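Local structure of magnetosome protein MamA (Magnetospirillum gryphiswaldense, 3AS8) at residues R7-H18 / M30-D41. The protein is a magnetosome-associated tetratricopeptide-repeat protein that probably recognises copies of itself and so promotes assembly of a larger complex. Residues are numbered along the deposited sequence; the frame is centred on the assembly and turned at random.
Sequences RQVYYRDKGISH and MLEQVYDADAFD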
# COMPACT_ATOMS: atom_id res chain seq x y z
N ARG A 7 32.47 9.48 3.52
CA ARG A 7 31.92 9.07 2.22
C ARG A 7 30.52 8.46 2.37
O ARG A 7 29.60 8.78 1.60
CB ARG A 7 32.84 8.06 1.54
CG ARG A 7 32.40 7.63 0.14
CD ARG A 7 33.11 6.31 -0.26
NE ARG A 7 32.58 5.21 0.52
CZ ARG A 7 31.49 4.53 0.18
NH1 ARG A 7 30.87 4.77 -0.96
NH2 ARG A 7 31.04 3.59 0.98
N GLN A 8 30.36 7.58 3.33
CA GLN A 8 29.06 6.94 3.60
C GLN A 8 28.01 8.06 3.81
O GLN A 8 26.95 8.05 3.21
CB GLN A 8 29.15 6.05 4.82
CG GLN A 8 29.58 4.58 4.55
CD GLN A 8 29.96 3.79 5.80
OE1 GLN A 8 30.00 2.57 5.78
NE2 GLN A 8 30.28 4.48 6.89
N VAL A 9 28.34 9.05 4.64
CA VAL A 9 27.34 10.03 5.11
C VAL A 9 27.00 10.95 3.97
O VAL A 9 25.85 11.40 3.84
CB VAL A 9 27.76 10.75 6.42
CG1 VAL A 9 26.60 11.62 6.98
CG2 VAL A 9 28.15 9.75 7.45
N TYR A 10 27.97 11.19 3.10
CA TYR A 10 27.69 11.95 1.90
C TYR A 10 26.58 11.30 1.01
O TYR A 10 25.65 11.97 0.55
CB TYR A 10 28.99 12.18 1.08
CG TYR A 10 28.80 12.94 -0.23
CD1 TYR A 10 28.74 14.33 -0.26
CD2 TYR A 10 28.74 12.28 -1.44
CE1 TYR A 10 28.58 15.01 -1.43
CE2 TYR A 10 28.60 12.93 -2.60
CZ TYR A 10 28.50 14.30 -2.60
OH TYR A 10 28.36 14.96 -3.78
N TYR A 11 26.72 10.01 0.74
CA TYR A 11 25.82 9.31 -0.23
C TYR A 11 24.48 9.05 0.48
O TYR A 11 23.45 9.17 -0.12
CB TYR A 11 26.48 7.99 -0.77
CG TYR A 11 27.62 8.32 -1.73
CD1 TYR A 11 27.38 8.88 -2.97
CD2 TYR A 11 28.96 8.14 -1.34
CE1 TYR A 11 28.44 9.22 -3.86
CE2 TYR A 11 29.99 8.52 -2.16
CZ TYR A 11 29.74 9.05 -3.44
OH TYR A 11 30.83 9.41 -4.26
N ARG A 12 24.53 8.81 1.80
CA ARG A 12 23.30 8.59 2.59
C ARG A 12 22.44 9.79 2.60
O ARG A 12 21.29 9.71 2.24
CB ARG A 12 23.64 8.18 4.01
CG ARG A 12 22.43 7.90 4.92
CD ARG A 12 22.93 7.60 6.38
NE ARG A 12 21.89 6.93 7.13
CZ ARG A 12 20.80 7.54 7.60
NH1 ARG A 12 20.64 8.86 7.44
NH2 ARG A 12 19.89 6.84 8.27
N ASP A 13 22.99 10.93 2.98
CA ASP A 13 22.24 12.15 3.08
C ASP A 13 21.70 12.56 1.72
O ASP A 13 20.52 12.96 1.61
CB ASP A 13 23.11 13.36 3.57
CG ASP A 13 23.53 13.27 5.06
OD1 ASP A 13 23.10 12.31 5.77
OD2 ASP A 13 24.32 14.21 5.49
N LYS A 14 22.58 12.55 0.70
CA LYS A 14 22.17 12.95 -0.63
C LYS A 14 21.06 11.97 -1.20
O LYS A 14 20.08 12.41 -1.86
CB LYS A 14 23.38 13.07 -1.56
CG LYS A 14 23.27 14.11 -2.64
CD LYS A 14 24.64 14.37 -3.31
CE LYS A 14 24.73 15.71 -4.06
NZ LYS A 14 23.46 16.21 -4.72
N GLY A 15 21.25 10.67 -0.97
CA GLY A 15 20.33 9.67 -1.50
C GLY A 15 18.93 9.73 -0.92
O GLY A 15 17.90 9.71 -1.62
N ILE A 16 18.89 9.81 0.39
CA ILE A 16 17.63 9.93 1.10
C ILE A 16 16.94 11.23 0.74
O ILE A 16 15.70 11.33 0.62
CB ILE A 16 17.87 9.82 2.60
CG1 ILE A 16 18.27 8.37 2.92
CG2 ILE A 16 16.63 10.28 3.36
CD1 ILE A 16 18.85 8.23 4.39
N SER A 17 17.72 12.27 0.57
CA SER A 17 17.12 13.52 0.13
C SER A 17 16.44 13.32 -1.26
O SER A 17 15.25 13.66 -1.48
CB SER A 17 18.18 14.61 0.16
OG SER A 17 17.62 15.81 -0.25
N HIS A 18 17.17 12.71 -2.19
CA HIS A 18 16.62 12.55 -3.53
C HIS A 18 15.28 11.74 -3.41
O HIS A 18 14.25 12.10 -3.97
CB HIS A 18 17.58 11.80 -4.43
CG HIS A 18 18.74 12.59 -4.94
ND1 HIS A 18 18.63 13.86 -5.43
CD2 HIS A 18 20.04 12.22 -5.14
CE1 HIS A 18 19.81 14.27 -5.87
NE2 HIS A 18 20.68 13.29 -5.69
N MET A 30 22.85 7.12 -5.85
CA MET A 30 23.53 7.45 -4.58
C MET A 30 23.43 6.35 -3.55
O MET A 30 24.44 6.00 -2.89
CB MET A 30 22.99 8.75 -3.98
CG MET A 30 23.21 10.07 -4.79
SD MET A 30 24.95 10.52 -4.95
CE MET A 30 25.29 10.08 -6.63
N LEU A 31 22.24 5.82 -3.30
CA LEU A 31 22.08 4.89 -2.15
C LEU A 31 22.72 3.54 -2.39
O LEU A 31 23.14 2.87 -1.44
CB LEU A 31 20.64 4.78 -1.64
CG LEU A 31 19.98 6.02 -0.98
CD1 LEU A 31 18.44 5.85 -0.76
CD2 LEU A 31 20.72 6.60 0.22
N GLU A 32 22.88 3.15 -3.65
CA GLU A 32 23.62 1.95 -3.96
C GLU A 32 25.08 2.00 -3.45
O GLU A 32 25.71 0.95 -3.24
CB GLU A 32 23.67 1.75 -5.48
CG GLU A 32 22.45 1.03 -6.03
CD GLU A 32 22.49 0.75 -7.55
OE1 GLU A 32 23.26 1.41 -8.30
OE2 GLU A 32 21.74 -0.14 -8.00
N GLN A 33 25.59 3.21 -3.28
CA GLN A 33 26.98 3.41 -2.91
C GLN A 33 27.16 3.43 -1.41
O GLN A 33 28.31 3.57 -0.94
CB GLN A 33 27.49 4.73 -3.52
CG GLN A 33 27.52 4.67 -5.03
CD GLN A 33 28.05 5.94 -5.64
OE1 GLN A 33 29.25 6.20 -5.54
NE2 GLN A 33 27.18 6.74 -6.29
N VAL A 34 26.06 3.37 -0.66
CA VAL A 34 26.15 3.20 0.80
C VAL A 34 25.44 1.97 1.36
O VAL A 34 25.78 1.51 2.47
CB VAL A 34 25.73 4.48 1.59
CG1 VAL A 34 24.35 4.98 1.26
CG2 VAL A 34 25.85 4.19 3.09
N TYR A 35 24.47 1.41 0.63
CA TYR A 35 23.73 0.26 1.14
C TYR A 35 24.69 -0.90 1.32
O TYR A 35 25.46 -1.21 0.44
CB TYR A 35 22.56 -0.16 0.21
CG TYR A 35 21.94 -1.45 0.66
CD1 TYR A 35 21.20 -1.50 1.85
CD2 TYR A 35 22.10 -2.62 -0.06
CE1 TYR A 35 20.64 -2.73 2.35
CE2 TYR A 35 21.52 -3.86 0.40
CZ TYR A 35 20.81 -3.89 1.61
OH TYR A 35 20.27 -5.08 2.05
N ASP A 36 24.55 -1.60 2.45
CA ASP A 36 25.44 -2.71 2.79
C ASP A 36 24.59 -3.66 3.63
O ASP A 36 24.17 -3.28 4.71
CB ASP A 36 26.66 -2.18 3.59
CG ASP A 36 27.63 -3.28 3.97
OD1 ASP A 36 28.77 -2.94 4.34
OD2 ASP A 36 27.26 -4.46 3.85
N ALA A 37 24.28 -4.84 3.09
CA ALA A 37 23.56 -5.90 3.86
C ALA A 37 24.15 -6.30 5.23
O ALA A 37 23.39 -6.77 6.09
CB ALA A 37 23.37 -7.18 3.00
N ASP A 38 25.46 -6.12 5.45
CA ASP A 38 26.08 -6.55 6.75
C ASP A 38 26.02 -5.45 7.81
O ASP A 38 25.75 -5.75 8.98
CB ASP A 38 27.54 -6.98 6.61
CG ASP A 38 27.85 -7.58 5.28
OD1 ASP A 38 28.43 -6.83 4.45
OD2 ASP A 38 27.47 -8.76 5.07
N ALA A 39 26.27 -4.20 7.40
CA ALA A 39 26.09 -3.05 8.29
C ALA A 39 24.74 -2.43 7.93
O ALA A 39 24.63 -1.28 7.47
CB ALA A 39 27.24 -2.03 8.15
N PHE A 40 23.69 -3.21 8.17
CA PHE A 40 22.34 -2.82 7.78
C PHE A 40 21.74 -1.49 8.38
O PHE A 40 21.67 -1.34 9.59
CB PHE A 40 21.39 -3.98 8.02
CG PHE A 40 20.10 -3.83 7.28
CD1 PHE A 40 20.03 -4.15 5.92
CD2 PHE A 40 18.98 -3.26 7.91
CE1 PHE A 40 18.86 -3.98 5.23
CE2 PHE A 40 17.79 -3.09 7.21
CZ PHE A 40 17.74 -3.44 5.88
N ASP A 41 21.23 -0.59 7.52
CA ASP A 41 20.67 0.75 7.91
C ASP A 41 19.24 0.85 7.37
O ASP A 41 19.08 0.87 6.14
CB ASP A 41 21.55 1.82 7.28
CG ASP A 41 21.08 3.29 7.51
OD1 ASP A 41 19.86 3.65 7.59
OD2 ASP A 41 21.99 4.14 7.57
O HOH W 1 31.10 5.49 -3.45
O HOH W 2 28.60 1.55 2.89
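Leu-31 and Met-30 press onto Gly-15, and here the two segments pack tightly. CD2 of Leu-31 lies 3.5 Å from CA of Gly-15, and the same methyl reaches CG1 of Ile-16. A glycine on this face of helix 5-20 lets the next helix come close; the CA atoms of Gly-15 and Met-30 are 5.0 Å apart. Met-30 is a knob in a hole formed by Tyr-11, Lys-14, Gly-15 and His-18. The bend of Met-30 at chi2 (-65°) brings its SD to the edge of the Tyr-11 ring. Met-30 SD is 3.5 Å from Tyr-11 CD1, a Met-aromatic contact. CG of Met-30 meets the edge of the His-18 imidazole, whose ND1 is hydrogen-bonded to Arg-23 NE.

Tyr-10 points the CD2 edge of its ring at one face of Tyr-11; Gln-33 lies over the opposite face with a CH-pi contact from CB. The Gln-33 amide is turned 38° from the Tyr-11 ring plane, and its NE2 is hydrogen-bonded to Val-29 O. CG1 of Val-34 rests against the backbone of Arg-12.

Toward 7-8 the contact becomes looser and more polar. NH1 of Arg-7 donates to the Gln-33 carbonyl O at 2.8 Å, within the guanidinium plane; NH2 adds a weak bond. One water donates to Gln-33 OE1 and weakly accepts from Arg-7 NH1. Another joins Val-34 O to Gln-8 OE1, the latter bond also weak.

Arg-12 is extended and grips Asp-41 side-on. Arg-12 NE donates to Asp-41 OD2 at 2.8 Å, almost straight at 174°. Arg-12 NH2 makes a longer bond to Asp-41 OD1, tilted from the guanidinium plane. OD1 also caps helix 42-54 through the backbone N of Val-44. Helices 5-20 and 24-31 form a helical hairpin at the N-terminal end of the tetratricopeptide-repeat protein, and the Arg-12 to Asp-41 salt bridge ties helix 5-20 to the start of helix 42-54.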